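Local structure of putative regulator of transfer genes ArtA (Staphylococcus aureus subsp. aureus USA300, 3GXQ) at residues B[28-33]-B[39-44]. The protein binds DNA through a ribbon-helix-helix motif and regulates plasmid transmission genes. Residues are numbered along the deposited sequence; the frame is centred on the assembly and turned at random.
Sequences KYAQEK and SQAGRE. With nucleotides of chain D.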
loop_
_atom_site.group_PDB
_atom_site.type_symbol
_atom_site.label_atom_id
_atom_site.label_comp_id
_atom_site.label_asym_id
_atom_site.label_seq_id
_atom_site.Cartn_x
_atom_site.Cartn_y
_atom_site.Cartn_z
ATOM N N LYS B 28 9.776 3.900 -8.759
ATOM C CA LYS B 28 9.864 4.186 -10.180
ATOM C C LYS B 28 8.523 4.744 -10.649
ATOM O O LYS B 28 8.493 5.643 -11.474
ATOM C CB LYS B 28 10.222 2.925 -10.968
ATOM C CG LYS B 28 10.319 3.134 -12.477
ATOM C CD LYS B 28 10.914 1.908 -13.160
ATOM C CE LYS B 28 12.350 1.652 -12.698
ATOM N NZ LYS B 28 13.330 2.662 -13.213
ATOM N N TYR B 29 7.415 4.225 -10.116
ATOM C CA TYR B 29 6.078 4.710 -10.491
ATOM C C TYR B 29 5.871 6.140 -9.974
ATOM O O TYR B 29 5.261 6.971 -10.641
ATOM C CB TYR B 29 4.984 3.802 -9.904
ATOM C CG TYR B 29 3.557 4.227 -10.243
ATOM C CD1 TYR B 29 2.910 3.739 -11.375
ATOM C CD2 TYR B 29 2.869 5.140 -9.447
ATOM C CE1 TYR B 29 1.613 4.151 -11.706
ATOM C CE2 TYR B 29 1.573 5.562 -9.769
ATOM C CZ TYR B 29 0.951 5.064 -10.900
ATOM O OH TYR B 29 -0.327 5.491 -11.230
ATOM N N ALA B 30 6.374 6.414 -8.776
ATOM C CA ALA B 30 6.249 7.735 -8.177
ATOM C C ALA B 30 7.022 8.746 -9.027
ATOM O O ALA B 30 6.584 9.878 -9.241
ATOM C CB ALA B 30 6.787 7.711 -6.746
ATOM N N GLN B 31 8.176 8.323 -9.521
ATOM C CA GLN B 31 8.993 9.180 -10.363
ATOM C C GLN B 31 8.276 9.510 -11.676
ATOM O O GLN B 31 8.195 10.674 -12.071
ATOM C CB GLN B 31 10.332 8.496 -10.651
ATOM C CG GLN B 31 11.253 8.418 -9.450
ATOM C CD GLN B 31 12.456 7.542 -9.708
ATOM O OE1 GLN B 31 12.588 6.954 -10.786
ATOM N NE2 GLN B 31 13.344 7.441 -8.715
ATOM N N GLU B 32 7.731 8.489 -12.330
ATOM C CA GLU B 32 7.034 8.654 -13.602
ATOM C C GLU B 32 5.689 9.374 -13.492
ATOM O O GLU B 32 5.296 10.110 -14.407
ATOM C CB GLU B 32 6.810 7.278 -14.239
ATOM C CG GLU B 32 8.094 6.489 -14.487
ATOM C CD GLU B 32 7.840 5.002 -14.687
ATOM O OE1 GLU B 32 8.821 4.241 -14.826
ATOM O OE2 GLU B 32 6.658 4.592 -14.700
ATOM N N LYS B 33 4.999 9.181 -12.369
ATOM C CA LYS B 33 3.679 9.769 -12.194
ATOM C C LYS B 33 3.440 10.802 -11.104
ATOM O O LYS B 33 2.646 11.710 -11.306
ATOM C CB LYS B 33 2.641 8.651 -11.995
ATOM C CG LYS B 33 2.324 7.828 -13.232
ATOM C CD LYS B 33 1.623 8.661 -14.292
ATOM C CE LYS B 33 1.305 7.830 -15.520
ATOM N NZ LYS B 33 2.554 7.299 -16.133
ATOM N N SER B 39 4.306 8.244 -1.194
ATOM C CA SER B 39 3.027 8.037 -0.511
ATOM C C SER B 39 1.857 8.112 -1.501
ATOM O O SER B 39 0.935 7.289 -1.449
ATOM C CB SER B 39 2.818 9.101 0.581
ATOM O OG SER B 39 3.778 8.986 1.624
ATOM N N GLN B 40 1.885 9.102 -2.393
ATOM C CA GLN B 40 0.812 9.266 -3.370
ATOM C C GLN B 40 0.796 8.122 -4.385
ATOM O O GLN B 40 -0.264 7.693 -4.822
ATOM C CB GLN B 40 0.954 10.612 -4.083
ATOM C CG GLN B 40 -0.009 10.840 -5.246
ATOM C CD GLN B 40 -0.029 12.290 -5.714
ATOM O OE1 GLN B 40 -0.500 12.591 -6.815
ATOM N NE2 GLN B 40 0.470 13.200 -4.872
ATOM N N ALA B 41 1.972 7.633 -4.757
ATOM C CA ALA B 41 2.075 6.527 -5.694
ATOM C C ALA B 41 1.509 5.278 -5.009
ATOM O O ALA B 41 0.764 4.518 -5.618
ATOM C CB ALA B 41 3.539 6.313 -6.097
ATOM N N GLY B 42 1.853 5.096 -3.735
ATOM C CA GLY B 42 1.356 3.964 -2.977
ATOM C C GLY B 42 -0.167 3.938 -2.875
ATOM O O GLY B 42 -0.770 2.874 -2.912
ATOM N N ARG B 43 -0.791 5.108 -2.739
ATOM C CA ARG B 43 -2.251 5.205 -2.656
ATOM C C ARG B 43 -2.904 4.793 -3.974
ATOM O O ARG B 43 -3.850 4.003 -3.977
ATOM C CB ARG B 43 -2.689 6.640 -2.343
ATOM C CG ARG B 43 -2.753 6.993 -0.874
ATOM C CD ARG B 43 -2.964 8.492 -0.694
ATOM N NE ARG B 43 -1.992 8.958 0.277
ATOM C CZ ARG B 43 -1.215 10.018 0.134
ATOM N NH1 ARG B 43 -1.285 10.779 -0.952
ATOM N NH2 ARG B 43 -0.327 10.269 1.074
ATOM N N GLU B 44 -2.406 5.347 -5.081
ATOM C CA GLU B 44 -2.929 5.046 -6.411
ATOM C C GLU B 44 -2.767 3.558 -6.718
ATOM O O GLU B 44 -3.666 2.919 -7.254
ATOM C CB GLU B 44 -2.195 5.868 -7.478
ATOM C CG GLU B 44 -2.092 7.352 -7.163
ATOM C CD GLU B 44 -1.311 8.134 -8.213
ATOM O OE1 GLU B 44 -0.269 7.624 -8.684
ATOM O OE2 GLU B 44 -1.732 9.264 -8.557
ATOM P P DA D 3 1.243 12.881 1.491
ATOM O OP1 DA D 3 1.050 12.847 0.025
ATOM O OP2 DA D 3 0.666 11.823 2.334
ATOM O "O5'" DA D 3 2.791 12.939 1.845
ATOM C "C5'" DA D 3 3.576 14.039 1.419
ATOM C "C4'" DA D 3 5.046 13.735 1.568
ATOM O "O4'" DA D 3 5.466 14.028 2.926
ATOM C "C3'" DA D 3 5.355 12.250 1.362
ATOM O "O3'" DA D 3 6.659 12.099 0.790
ATOM C "C2'" DA D 3 5.244 11.684 2.772
ATOM C "C1'" DA D 3 5.808 12.827 3.603
ATOM N N9 DA D 3 5.384 12.937 5.000
ATOM C C8 DA D 3 4.199 12.548 5.568
ATOM N N7 DA D 3 4.136 12.764 6.862
ATOM C C5 DA D 3 5.359 13.340 7.168
ATOM C C6 DA D 3 5.918 13.808 8.382
ATOM N N6 DA D 3 5.290 13.761 9.565
ATOM N N1 DA D 3 7.163 14.331 8.337
ATOM C C2 DA D 3 7.796 14.376 7.157
ATOM N N3 DA D 3 7.379 13.973 5.957
ATOM C C4 DA D 3 6.138 13.456 6.031
ATOM P P DT D 4 7.153 10.662 0.268
ATOM O OP1 DT D 4 7.722 10.809 -1.084
ATOM O OP2 DT D 4 6.090 9.666 0.518
ATOM O "O5'" DT D 4 8.347 10.321 1.246
ATOM C "C5'" DT D 4 8.431 10.965 2.497
ATOM C "C4'" DT D 4 9.738 10.634 3.165
ATOM O "O4'" DT D 4 9.534 10.937 4.561
ATOM C "C3'" DT D 4 10.078 9.148 3.121
ATOM O "O3'" DT D 4 11.506 8.981 3.138
ATOM C "C2'" DT D 4 9.358 8.597 4.339
ATOM C "C1'" DT D 4 9.443 9.749 5.325
ATOM N N1 DT D 4 8.308 9.897 6.259
ATOM C C2 DT D 4 8.582 10.475 7.478
ATOM O O2 DT D 4 9.688 10.878 7.787
ATOM N N3 DT D 4 7.511 10.568 8.328
ATOM C C4 DT D 4 6.221 10.163 8.090
ATOM O O4 DT D 4 5.371 10.315 8.965
ATOM C C5 DT D 4 5.990 9.573 6.775
ATOM C C7 DT D 4 4.611 9.114 6.414
ATOM C C6 DT D 4 7.034 9.471 5.940
#
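OP2 of DT4 of chain D is gripped twice by S39, whose backbone N donates at 2.9 Å with an N-H...acceptor angle of 146° and whose OG donates at 2.7 Å. With OG beside its own backbone N, both donors converge on that one phosphate oxygen. R43 reaches the preceding phosphate, NH1 meeting OP1 of DA3 of chain D at 3.3 Å, while its NE bonds to the backbone O of L17 in the second subunit, which probably helps hold the guanidinium in position. Facing helix 20-33, the chemistry is mostly apolar. The CB of A41 lies 3.6 Å from the CB of A30 and as far from CD2 of Y29, the latter approach being at the ring edge. Such small residues permit a close crossing, the axes of 28-33 and 39-44 passing 8.6 Å apart at 101°. CG anti to the backbone N brings the Y29 ring against helix 38-53, with K33 CG over one face and E44 OE1 near its plane at the edge. That oxygen lies nearer Y29 CE2 (3.0 Å) than Y29 OH, which donates only a weak 3.3 Å bond to it; ring and carboxylate planes stand 82° apart. Between these segments the packing thus rests on A30, A41 and Y29, with E44 at its edge, while S39 and R43 meet successive backbone phosphates, consistent with docking independent of base sequence at these points.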